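Local structure of ribokinase (Thermotoga maritima, 1VM7) at residues A[55-60]-A[167-172]; A[59-64]-A[264-269]; A[278-283]-A[299-304]. The protein probably phosphorylates ribose at O-5 using ATP and magnesium, giving the D-ribose 5-phosphate used in nucleotide synthesis and the pentose phosphate pathway. All blocks are in the same frame, centred on the assembly; numbering follows the deposited sequence.

In the fold
Contacts 1 and 2 both start from helix 53-65 and share Val59 and Thr60. Contact 1 sits practically at the centre of the chain and is almost wholly polar, a single amide reaching a carboxylate among residues predicted to bind substrate and ATP. About 11 Å away, centre to centre, contact 2 is buried too, but there the same helix meets helix 256-269 mainly through valine and isoleucine, side chain and backbone both. Contact 3 lies farthest out, about 16 Å from the chain's centre; it mixes an apolar core with an arginine only partly covered. Ile64 and Arg301 link contacts 2 and 3, whereas contacts 1 and 3 do not touch.

Contact 1 (A[55-60]-A[167-172]); sequences ANQAVT and IFDPAP
Gln57 reaches from helix 53-65 to Asp169, just past the end of strand 165-168. Its CB leaves the helix toward that residue, and CG lies beside the backbone N (chi1 -68°). From there the chain runs extended to the amide, passing Leu145 and Asn261. OE1 accepts a hydrogen bond from Gln147, and NE2 donates to Asp258, its strongest partner. NE2 also makes a weak bond to OD2 of Asp169, 3.2 Å away, bent to 127° at the hydrogen, with the amide and carboxylate planes 39° apart.

The other oxygen of Asp169, OD1, is taken by Thr188 and by a salt bridge to Lys226, a predicted ATP-binding residue. One residue back along the helix, Asn56, of the predicted substrate site, gives ND2 to OD2 of Asp258 while Gln57 binds OD1. Both oxygens of the predicted proton acceptor are therefore held by neighbouring side-chain amides. With partners on both its oxygen and its nitrogen, the Gln57 amide is fixed in rotation, consistent with a second-shell group that helps to orient Asp258 and touches, through one weak bond, the aspartate that pairs with Lys226.

Contact 2 (A[59-64]-A[264-269]); sequences VTVAKI and FAVALS
Val266 lies against the backbone of helix 53-65 between Val61 and Ile64, and it supplies nearly half of the surface buried here. Its two methyls divide the work. CG2 rests on the turn at Val61, 3.7 Å from Val61 O and 3.8 Å from Val61 CA, while CG1, set anti to the backbone N (chi1 166°), is directed at the next turn and lies 4.1 Å from Ile64 O. Side-chain contacts follow the same pairing at slightly longer range: CG2 of Val266 is 4.4 Å from CG1 of Val61, and CG1 of Val266 is 4.3 Å from CG2 of Ile64. One small branched residue thus touches two residues three apart on the facing helix, main chain as well as side chain.

The short reach of valine lets the backbones come close, with the CA atoms of Val61 and Val266 only 6.1 Å apart. These two helices belong to the alpha/beta domain of the PfkB carbohydrate kinases, and both lie against its nine-stranded sheet. Val61, Ala265 and Ser269 all touch Ile17 of strand 17-20, and Ala265 also meets Leu145 of strand 143-146. Val61 thus faces the sheet at Ile17, while Ile64 packs on Phe280 of helix 274-288. The carbonyl oxygen of Ile64, which lies near CG1 of Val266, also accepts a hydrogen bond from NH1 of Arg301, at the start of helix 301-309.

Contact 3 (A[278-283]-A[299-304]); sequences VIFGTA and PAREEV
In Phe280 and Arg301 alike, CG stands opposite the main-chain nitrogen (chi1 -178° in both), which carries each side chain out from its helix, and a bend at chi2 of Arg301 (46°) then brings the guanidinium back across the rim of the phenyl ring. Ring and guanidinium are steeply inclined, their planes 68° apart. The ring edge meets the face of the guanidinium: Phe280 CZ lies over that face, off toward its rim, 3.7 Å from Arg301 NE, and Arg301 CD lies in the plane of the ring, 3.9 Å from CZ. This is edge packing, not a stacked cation-pi pair.

Val304 takes a face of the same ring. Its CG1 makes a CH-pi contact, 4.0 Å from the ring centroid and 3.5 Å from Phe280 CE1, and the same methyl reaches Ala283 CB at 4.2 Å. Helix 274-288 and the last helix, 301-309, are joined in this way on either side of a loop carrying several of the predicted potassium ligands. At the N-cap of the last helix, Ala300 N donates a nearly straight bond of 3.0 Å to Glu303 OE1, while Glu303 OE2 pairs with Arg291.

The polar end of Arg301 works elsewhere. NH1 bonds to Ile64 O at 2.7 Å, near the end of helix 53-65, and NH2 and NE make salt bridges with Glu270 and Glu305. A leucine in place of Arg301 would probably cost Glu270 and Glu305 this cation, Ile64 O this donor and Phe280 CZ the flat group against it. One residue thus lends its aliphatic stem and flat face to the aromatic edge while its nitrogens tie three helical regions together.

Contact 1 (A[55-60]-A[167-172])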
ATOM      1  N   ALA A  55      -3.097   0.344  19.249  1.00 32.60           N
ATOM      2  CA  ALA A  55      -2.572  -1.015  19.294  1.00 32.76           C
ATOM      3  C   ALA A  55      -1.210  -1.084  19.917  1.00 32.55           C
ATOM      4  O   ALA A  55      -0.879  -2.025  20.638  1.00 32.98           O
ATOM      5  CB  ALA A  55      -2.512  -1.598  17.894  1.00 33.24           C
ATOM      6  N   ASN A  56      -0.382  -0.101  19.593  1.00 32.49           N
ATOM      7  CA  ASN A  56       0.943  -0.064  20.148  1.00 32.13           C
ATOM      8  C   ASN A  56       0.867   0.022  21.659  1.00 32.06           C
ATOM      9  O   ASN A  56       1.638  -0.638  22.369  1.00 32.28           O
ATOM     10  CB  ASN A  56       1.778   1.095  19.595  1.00 31.94           C
ATOM     11  CG  ASN A  56       2.085   0.954  18.150  1.00 31.54           C
ATOM     12  OD1 ASN A  56       1.870  -0.113  17.541  1.00 32.10           O
ATOM     13  ND2 ASN A  56       2.583   2.042  17.558  1.00 28.78           N
ATOM     14  N   GLN A  57      -0.086   0.789  22.154  1.00 32.36           N
ATOM     15  CA  GLN A  57      -0.272   0.912  23.593  1.00 32.32           C
ATOM     16  C   GLN A  57      -0.892  -0.326  24.219  1.00 31.96           C
ATOM     17  O   GLN A  57      -0.482  -0.759  25.289  1.00 32.74           O
ATOM     18  CB  GLN A  57      -1.063   2.179  23.890  1.00 32.24           C
ATOM     19  CG  GLN A  57      -0.251   3.400  23.557  1.00 31.39           C
ATOM     20  CD  GLN A  57      -0.992   4.687  23.690  1.00 30.25           C
ATOM     21  OE1 GLN A  57      -2.047   4.748  24.309  1.00 33.94           O
ATOM     22  NE2 GLN A  57      -0.446   5.736  23.105  1.00 29.04           N
ATOM     23  N   ALA A  58      -1.891  -0.902  23.572  1.00 32.81           N
ATOM     24  CA  ALA A  58      -2.485  -2.153  24.054  1.00 31.91           C
ATOM     25  C   ALA A  58      -1.448  -3.277  24.104  1.00 32.27           C
ATOM     26  O   ALA A  58      -1.366  -4.037  25.078  1.00 33.24           O
ATOM     27  CB  ALA A  58      -3.598  -2.549  23.186  1.00 31.81           C
ATOM     28  N   VAL A  59      -0.674  -3.403  23.042  1.00 32.23           N
ATOM     29  CA  VAL A  59       0.381  -4.433  22.971  1.00 31.93           C
ATOM     30  C   VAL A  59       1.433  -4.194  24.061  1.00 31.66           C
ATOM     31  O   VAL A  59       1.990  -5.147  24.626  1.00 31.23           O
ATOM     32  CB  VAL A  59       1.042  -4.464  21.569  1.00 31.71           C
ATOM     33  CG1 VAL A  59       2.292  -5.375  21.546  1.00 32.78           C
ATOM     34  CG2 VAL A  59       0.071  -4.923  20.534  1.00 29.79           C
ATOM     35  N   THR A  60       1.701  -2.917  24.352  1.00 30.81           N
ATOM     36  CA  THR A  60       2.583  -2.575  25.445  1.00 31.25           C
ATOM     37  C   THR A  60       1.973  -3.042  26.773  1.00 31.22           C
ATOM     38  O   THR A  60       2.642  -3.697  27.563  1.00 30.87           O
ATOM     39  CB  THR A  60       2.949  -1.048  25.445  1.00 31.05           C
ATOM     40  OG1 THR A  60       3.588  -0.704  24.201  1.00 31.41           O
ATOM     41  CG2 THR A  60       3.863  -0.730  26.549  1.00 29.81           C
ATOM     42  N   ILE A 167      -6.460   8.579  30.595  1.00 32.40           N
ATOM     43  CA  ILE A 167      -5.185   8.971  30.023  1.00 32.60           C
ATOM     44  C   ILE A 167      -5.421   9.254  28.540  1.00 33.07           C
ATOM     45  O   ILE A 167      -5.857   8.369  27.812  1.00 33.20           O
ATOM     46  CB  ILE A 167      -4.149   7.840  30.139  1.00 32.51           C
ATOM     47  CG1 ILE A 167      -3.918   7.489  31.619  1.00 32.06           C
ATOM     48  CG2 ILE A 167      -2.861   8.253  29.442  1.00 32.68           C
ATOM     49  CD1 ILE A 167      -3.257   6.135  31.904  1.00 32.52           C
ATOM     50  N   PHE A 168      -5.148  10.495  28.114  1.00 33.10           N
ATOM     51  CA  PHE A 168      -5.354  10.925  26.724  1.00 32.98           C
ATOM     52  C   PHE A 168      -4.026  11.380  26.091  1.00 32.92           C
ATOM     53  O   PHE A 168      -3.381  12.307  26.551  1.00 32.47           O
ATOM     54  CB  PHE A 168      -6.404  12.032  26.662  1.00 32.32           C
ATOM     55  CG  PHE A 168      -6.566  12.646  25.304  1.00 32.23           C
ATOM     56  CD1 PHE A 168      -6.858  11.874  24.210  1.00 32.03           C
ATOM     57  CD2 PHE A 168      -6.427  14.024  25.129  1.00 31.88           C
ATOM     58  CE1 PHE A 168      -7.009  12.444  22.970  1.00 32.67           C
ATOM     59  CE2 PHE A 168      -6.585  14.598  23.897  1.00 31.60           C
ATOM     60  CZ  PHE A 168      -6.869  13.818  22.809  1.00 32.35           C
ATOM     61  N   ASP A 169      -3.618  10.653  25.060  1.00 33.15           N
ATOM     62  CA  ASP A 169      -2.437  10.955  24.287  1.00 33.29           C
ATOM     63  C   ASP A 169      -2.907  11.786  23.085  1.00 32.89           C
ATOM     64  O   ASP A 169      -3.593  11.288  22.170  1.00 32.63           O
ATOM     65  CB  ASP A 169      -1.799   9.645  23.860  1.00 34.11           C
ATOM     66  CG  ASP A 169      -0.388   9.792  23.345  1.00 36.79           C
ATOM     67  OD1 ASP A 169       0.260  10.830  23.665  1.00 39.09           O
ATOM     68  OD2 ASP A 169       0.069   8.820  22.650  1.00 39.64           O
ATOM     69  N   PRO A 170      -2.591  13.082  23.090  1.00 33.13           N
ATOM     70  CA  PRO A 170      -3.176  13.960  22.082  1.00 33.13           C
ATOM     71  C   PRO A 170      -2.419  13.830  20.747  1.00 33.30           C
ATOM     72  O   PRO A 170      -1.832  14.780  20.256  1.00 33.07           O
ATOM     73  CB  PRO A 170      -3.036  15.342  22.723  1.00 33.46           C
ATOM     74  CG  PRO A 170      -1.721  15.224  23.518  1.00 33.30           C
ATOM     75  CD  PRO A 170      -1.682  13.809  24.004  1.00 33.15           C
ATOM     76  N   ALA A 171      -2.471  12.640  20.154  1.00 33.86           N
ATOM     77  CA  ALA A 171      -1.639  12.307  19.009  1.00 33.82           C
ATOM     78  C   ALA A 171      -2.503  11.741  17.864  1.00 33.86           C
ATOM     79  O   ALA A 171      -3.175  10.733  18.041  1.00 34.13           O
ATOM     80  CB  ALA A 171      -0.597  11.310  19.442  1.00 34.03           C
ATOM     81  N   PRO A 172      -2.557  12.420  16.709  1.00 34.27           N
ATOM     82  CA  PRO A 172      -2.050  13.771  16.452  1.00 34.86           C
ATOM     83  C   PRO A 172      -2.825  14.809  17.225  1.00 35.44           C
ATOM     84  O   PRO A 172      -3.944  14.555  17.652  1.00 36.11           O
ATOM     85  CB  PRO A 172      -2.339  13.988  14.953  1.00 34.91           C
ATOM     86  CG  PRO A 172      -3.447  13.021  14.633  1.00 34.01           C
ATOM     87  CD  PRO A 172      -3.164  11.836  15.496  1.00 34.25           C
TER

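Contact 2 (A[59-64]-A[264-269])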
ATOM      1  N   VAL A  59      -0.674  -3.403  23.042  1.00 32.23           N
ATOM      2  CA  VAL A  59       0.381  -4.433  22.971  1.00 31.93           C
ATOM      3  C   VAL A  59       1.433  -4.194  24.061  1.00 31.66           C
ATOM      4  O   VAL A  59       1.990  -5.147  24.626  1.00 31.23           O
ATOM      5  CB  VAL A  59       1.042  -4.464  21.569  1.00 31.71           C
ATOM      6  CG1 VAL A  59       2.292  -5.375  21.546  1.00 32.78           C
ATOM      7  CG2 VAL A  59       0.071  -4.923  20.534  1.00 29.79           C
ATOM      8  N   THR A  60       1.701  -2.917  24.352  1.00 30.81           N
ATOM      9  CA  THR A  60       2.583  -2.575  25.445  1.00 31.25           C
ATOM     10  C   THR A  60       1.973  -3.042  26.773  1.00 31.22           C
ATOM     11  O   THR A  60       2.642  -3.697  27.563  1.00 30.87           O
ATOM     12  CB  THR A  60       2.949  -1.048  25.445  1.00 31.05           C
ATOM     13  OG1 THR A  60       3.588  -0.704  24.201  1.00 31.41           O
ATOM     14  CG2 THR A  60       3.863  -0.730  26.549  1.00 29.81           C
ATOM     15  N   VAL A  61       0.707  -2.712  26.996  1.00 31.27           N
ATOM     16  CA  VAL A  61       0.031  -3.082  28.215  1.00 31.65           C
ATOM     17  C   VAL A  61       0.084  -4.595  28.419  1.00 31.71           C
ATOM     18  O   VAL A  61       0.518  -5.047  29.486  1.00 31.71           O
ATOM     19  CB  VAL A  61      -1.406  -2.534  28.213  1.00 31.95           C
ATOM     20  CG1 VAL A  61      -2.228  -3.197  29.307  1.00 32.09           C
ATOM     21  CG2 VAL A  61      -1.383  -0.967  28.368  1.00 32.39           C
ATOM     22  N   ALA A  62      -0.283  -5.347  27.378  1.00 31.31           N
ATOM     23  CA  ALA A  62      -0.329  -6.795  27.411  1.00 31.91           C
ATOM     24  C   ALA A  62       1.040  -7.372  27.697  1.00 32.24           C
ATOM     25  O   ALA A  62       1.199  -8.195  28.604  1.00 31.98           O
ATOM     26  CB  ALA A  62      -0.894  -7.354  26.081  1.00 31.77           C
ATOM     27  N   LYS A  63       2.051  -6.883  26.991  1.00 32.89           N
ATOM     28  CA  LYS A  63       3.388  -7.459  27.098  1.00 34.00           C
ATOM     29  C   LYS A  63       4.093  -7.071  28.393  1.00 33.64           C
ATOM     30  O   LYS A  63       4.761  -7.896  29.015  1.00 33.54           O
ATOM     31  CB  LYS A  63       4.197  -7.055  25.866  1.00 35.30           C
ATOM     32  CG  LYS A  63       5.422  -7.921  25.592  1.00 37.71           C
ATOM     33  CD  LYS A  63       5.971  -7.664  24.190  1.00 36.25           C
ATOM     34  CE  LYS A  63       7.330  -8.373  24.040  1.00 40.26           C
ATOM     35  NZ  LYS A  63       8.070  -7.810  22.850  1.00 43.33           N
ATOM     36  N   ILE A  64       3.906  -5.837  28.845  1.00 32.83           N
ATOM     37  CA  ILE A  64       4.581  -5.389  30.058  1.00 32.95           C
ATOM     38  C   ILE A  64       3.757  -5.682  31.307  1.00 32.62           C
ATOM     39  O   ILE A  64       4.323  -5.984  32.361  1.00 32.55           O
ATOM     40  CB  ILE A  64       4.969  -3.915  29.922  1.00 32.77           C
ATOM     41  CG1 ILE A  64       5.894  -3.800  28.688  1.00 33.79           C
ATOM     42  CG2 ILE A  64       5.619  -3.397  31.198  1.00 33.82           C
ATOM     43  CD1 ILE A  64       6.461  -2.452  28.457  1.00 34.91           C
ATOM     44  N   PHE A 264       3.464   3.203  31.563  1.00 31.76           N
ATOM     45  CA  PHE A 264       2.951   4.101  32.601  1.00 31.60           C
ATOM     46  C   PHE A 264       1.657   3.565  33.216  1.00 31.79           C
ATOM     47  O   PHE A 264       1.517   3.514  34.426  1.00 31.86           O
ATOM     48  CB  PHE A 264       2.714   5.488  32.008  1.00 31.30           C
ATOM     49  CG  PHE A 264       2.206   6.476  32.988  1.00 30.39           C
ATOM     50  CD1 PHE A 264       3.057   7.019  33.934  1.00 31.98           C
ATOM     51  CD2 PHE A 264       0.881   6.851  32.997  1.00 31.10           C
ATOM     52  CE1 PHE A 264       2.599   7.915  34.856  1.00 31.43           C
ATOM     53  CE2 PHE A 264       0.421   7.787  33.913  1.00 30.95           C
ATOM     54  CZ  PHE A 264       1.274   8.291  34.844  1.00 31.10           C
ATOM     55  N   ALA A 265       0.729   3.152  32.358  1.00 32.03           N
ATOM     56  CA  ALA A 265      -0.577   2.671  32.778  1.00 31.78           C
ATOM     57  C   ALA A 265      -0.489   1.343  33.551  1.00 31.69           C
ATOM     58  O   ALA A 265      -1.202   1.160  34.526  1.00 31.05           O
ATOM     59  CB  ALA A 265      -1.462   2.547  31.565  1.00 31.57           C
ATOM     60  N   VAL A 266       0.376   0.433  33.088  1.00 32.23           N
ATOM     61  CA  VAL A 266       0.688  -0.826  33.794  1.00 32.20           C
ATOM     62  C   VAL A 266       1.141  -0.576  35.214  1.00 32.12           C
ATOM     63  O   VAL A 266       0.698  -1.255  36.130  1.00 31.83           O
ATOM     64  CB  VAL A 266       1.799  -1.655  33.045  1.00 32.60           C
ATOM     65  CG1 VAL A 266       2.383  -2.778  33.927  1.00 32.67           C
ATOM     66  CG2 VAL A 266       1.239  -2.261  31.764  1.00 32.37           C
ATOM     67  N   ALA A 267       2.031   0.398  35.383  1.00 32.12           N
ATOM     68  CA  ALA A 267       2.517   0.793  36.692  1.00 31.98           C
ATOM     69  C   ALA A 267       1.391   1.286  37.618  1.00 32.25           C
ATOM     70  O   ALA A 267       1.218   0.782  38.729  1.00 31.73           O
ATOM     71  CB  ALA A 267       3.565   1.828  36.527  1.00 32.08           C
ATOM     72  N   LEU A 268       0.590   2.229  37.143  1.00 32.43           N
ATOM     73  CA  LEU A 268      -0.575   2.656  37.899  1.00 32.78           C
ATOM     74  C   LEU A 268      -1.453   1.457  38.285  1.00 33.17           C
ATOM     75  O   LEU A 268      -1.906   1.370  39.416  1.00 32.81           O
ATOM     76  CB  LEU A 268      -1.402   3.661  37.097  1.00 32.55           C
ATOM     77  CG  LEU A 268      -0.754   5.000  36.682  1.00 33.01           C
ATOM     78  CD1 LEU A 268      -1.764   5.901  35.983  1.00 32.28           C
ATOM     79  CD2 LEU A 268      -0.155   5.718  37.890  1.00 34.29           C
ATOM     80  N   SER A 269      -1.684   0.551  37.329  1.00 33.60           N
ATOM     81  CA  SER A 269      -2.527  -0.612  37.556  1.00 34.01           C
ATOM     82  C   SER A 269      -1.999  -1.436  38.707  1.00 34.10           C
ATOM     83  O   SER A 269      -2.778  -1.982  39.458  1.00 35.55           O
ATOM     84  CB  SER A 269      -2.635  -1.469  36.290  1.00 34.19           C
ATOM     85  OG  SER A 269      -1.438  -2.186  36.023  1.00 33.80           O
TER

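Contact 3 (A[278-283]-A[299-304])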
ATOM      1  N   VAL A 278       5.929   7.006  36.097  1.00 32.64           N
ATOM      2  CA  VAL A 278       6.738   7.730  35.091  1.00 32.23           C
ATOM      3  C   VAL A 278       8.101   7.074  34.946  1.00 31.82           C
ATOM      4  O   VAL A 278       8.587   6.877  33.840  1.00 31.31           O
ATOM      5  CB  VAL A 278       6.999   9.244  35.399  1.00 32.08           C
ATOM      6  CG1 VAL A 278       8.121   9.802  34.494  1.00 31.21           C
ATOM      7  CG2 VAL A 278       5.758  10.086  35.190  1.00 32.02           C
ATOM      8  N   ILE A 279       8.734   6.751  36.064  1.00 32.05           N
ATOM      9  CA  ILE A 279      10.044   6.117  35.992  1.00 32.19           C
ATOM     10  C   ILE A 279       9.933   4.808  35.201  1.00 32.30           C
ATOM     11  O   ILE A 279      10.737   4.522  34.309  1.00 31.92           O
ATOM     12  CB  ILE A 279      10.615   5.776  37.367  1.00 32.37           C
ATOM     13  CG1 ILE A 279      10.756   7.031  38.227  1.00 32.73           C
ATOM     14  CG2 ILE A 279      11.951   5.039  37.197  1.00 31.97           C
ATOM     15  CD1 ILE A 279      12.080   7.738  38.101  1.00 34.42           C
ATOM     16  N   PHE A 280       8.918   4.023  35.551  1.00 32.47           N
ATOM     17  CA  PHE A 280       8.729   2.720  34.968  1.00 32.31           C
ATOM     18  C   PHE A 280       8.516   2.812  33.465  1.00 32.12           C
ATOM     19  O   PHE A 280       9.147   2.091  32.710  1.00 31.01           O
ATOM     20  CB  PHE A 280       7.559   2.004  35.636  1.00 32.37           C
ATOM     21  CG  PHE A 280       7.329   0.613  35.108  1.00 32.79           C
ATOM     22  CD1 PHE A 280       8.080  -0.455  35.581  1.00 32.59           C
ATOM     23  CD2 PHE A 280       6.372   0.375  34.141  1.00 31.90           C
ATOM     24  CE1 PHE A 280       7.887  -1.747  35.101  1.00 33.16           C
ATOM     25  CE2 PHE A 280       6.161  -0.916  33.664  1.00 34.00           C
ATOM     26  CZ  PHE A 280       6.931  -1.979  34.143  1.00 32.28           C
ATOM     27  N   GLY A 281       7.638   3.729  33.051  1.00 32.35           N
ATOM     28  CA  GLY A 281       7.381   3.982  31.651  1.00 32.17           C
ATOM     29  C   GLY A 281       8.580   4.527  30.909  1.00 31.90           C
ATOM     30  O   GLY A 281       8.804   4.221  29.740  1.00 31.74           O
ATOM     31  N   THR A 282       9.323   5.384  31.583  1.00 32.12           N
ATOM     32  CA  THR A 282      10.572   5.920  31.046  1.00 32.05           C
ATOM     33  C   THR A 282      11.541   4.774  30.718  1.00 30.93           C
ATOM     34  O   THR A 282      12.198   4.775  29.690  1.00 30.49           O
ATOM     35  CB  THR A 282      11.192   6.917  32.051  1.00 31.81           C
ATOM     36  OG1 THR A 282      10.507   8.174  31.939  1.00 34.09           O
ATOM     37  CG2 THR A 282      12.654   7.128  31.786  1.00 32.73           C
ATOM     38  N   ALA A 283      11.629   3.801  31.611  1.00 30.44           N
ATOM     39  CA  ALA A 283      12.526   2.681  31.419  1.00 30.14           C
ATOM     40  C   ALA A 283      12.128   1.843  30.216  1.00 30.05           C
ATOM     41  O   ALA A 283      12.967   1.434  29.419  1.00 29.44           O
ATOM     42  CB  ALA A 283      12.531   1.812  32.668  1.00 30.51           C
ATOM     43  N   PRO A 299       9.548  -3.789  24.922  1.00 33.05           N
ATOM     44  CA  PRO A 299      10.173  -4.820  25.700  1.00 33.40           C
ATOM     45  C   PRO A 299       9.190  -5.731  26.481  1.00 33.40           C
ATOM     46  O   PRO A 299       8.030  -5.413  26.715  1.00 33.17           O
ATOM     47  CB  PRO A 299      11.063  -4.032  26.675  1.00 33.37           C
ATOM     48  CG  PRO A 299      10.330  -2.814  26.870  1.00 32.97           C
ATOM     49  CD  PRO A 299       9.764  -2.472  25.538  1.00 32.27           C
ATOM     50  N   ALA A 300       9.680  -6.891  26.847  1.00 34.15           N
ATOM     51  CA  ALA A 300       8.945  -7.750  27.746  1.00 34.73           C
ATOM     52  C   ALA A 300       9.207  -7.258  29.183  1.00 34.92           C
ATOM     53  O   ALA A 300      10.229  -6.616  29.462  1.00 34.72           O
ATOM     54  CB  ALA A 300       9.389  -9.196  27.573  1.00 34.92           C
ATOM     55  N   ARG A 301       8.260  -7.539  30.070  1.00 34.75           N
ATOM     56  CA  ARG A 301       8.331  -7.123  31.454  1.00 34.62           C
ATOM     57  C   ARG A 301       9.687  -7.429  32.106  1.00 34.71           C
ATOM     58  O   ARG A 301      10.268  -6.578  32.759  1.00 34.70           O
ATOM     59  CB  ARG A 301       7.208  -7.794  32.251  1.00 34.51           C
ATOM     60  CG  ARG A 301       7.169  -7.394  33.716  1.00 33.42           C
ATOM     61  CD  ARG A 301       7.297  -5.878  33.885  1.00 32.50           C
ATOM     62  NE  ARG A 301       7.011  -5.515  35.262  1.00 33.39           N
ATOM     63  CZ  ARG A 301       5.802  -5.289  35.756  1.00 32.56           C
ATOM     64  NH1 ARG A 301       4.734  -5.384  34.991  1.00 33.07           N
ATOM     65  NH2 ARG A 301       5.672  -4.967  37.032  1.00 31.90           N
ATOM     66  N   GLU A 302      10.196  -8.637  31.904  1.00 34.60           N
ATOM     67  CA  GLU A 302      11.503  -9.006  32.439  1.00 35.00           C
ATOM     68  C   GLU A 302      12.617  -8.070  31.951  1.00 34.32           C
ATOM     69  O   GLU A 302      13.518  -7.727  32.714  1.00 33.46           O
ATOM     70  CB  GLU A 302      11.834 -10.487  32.154  1.00 35.58           C
ATOM     71  CG  GLU A 302      11.713 -10.910  30.668  1.00 38.47           C
ATOM     72  CD  GLU A 302      10.374 -11.606  30.270  1.00 41.77           C
ATOM     73  OE1 GLU A 302       9.267 -11.000  30.441  1.00 40.96           O
ATOM     74  OE2 GLU A 302      10.452 -12.754  29.739  1.00 42.38           O
ATOM     75  N   GLU A 303      12.532  -7.617  30.702  1.00 33.68           N
ATOM     76  CA  GLU A 303      13.521  -6.684  30.204  1.00 33.52           C
ATOM     77  C   GLU A 303      13.462  -5.366  30.976  1.00 32.86           C
ATOM     78  O   GLU A 303      14.510  -4.878  31.384  1.00 31.93           O
ATOM     79  CB  GLU A 303      13.398  -6.544  28.692  1.00 33.42           C
ATOM     80  CG  GLU A 303      13.765  -7.881  28.030  1.00 35.69           C
ATOM     81  CD  GLU A 303      13.589  -7.886  26.538  1.00 38.34           C
ATOM     82  OE1 GLU A 303      12.445  -7.669  26.071  1.00 38.86           O
ATOM     83  OE2 GLU A 303      14.602  -8.135  25.838  1.00 40.34           O
ATOM     84  N   VAL A 304      12.251  -4.847  31.196  1.00 32.36           N
ATOM     85  CA  VAL A 304      12.039  -3.588  31.912  1.00 32.71           C
ATOM     86  C   VAL A 304      12.575  -3.711  33.343  1.00 32.66           C
ATOM     87  O   VAL A 304      13.244  -2.817  33.840  1.00 33.17           O
ATOM     88  CB  VAL A 304      10.542  -3.181  31.933  1.00 32.63           C
ATOM     89  CG1 VAL A 304      10.378  -1.802  32.592  1.00 33.21           C
ATOM     90  CG2 VAL A 304       9.945  -3.172  30.490  1.00 32.60           C
TER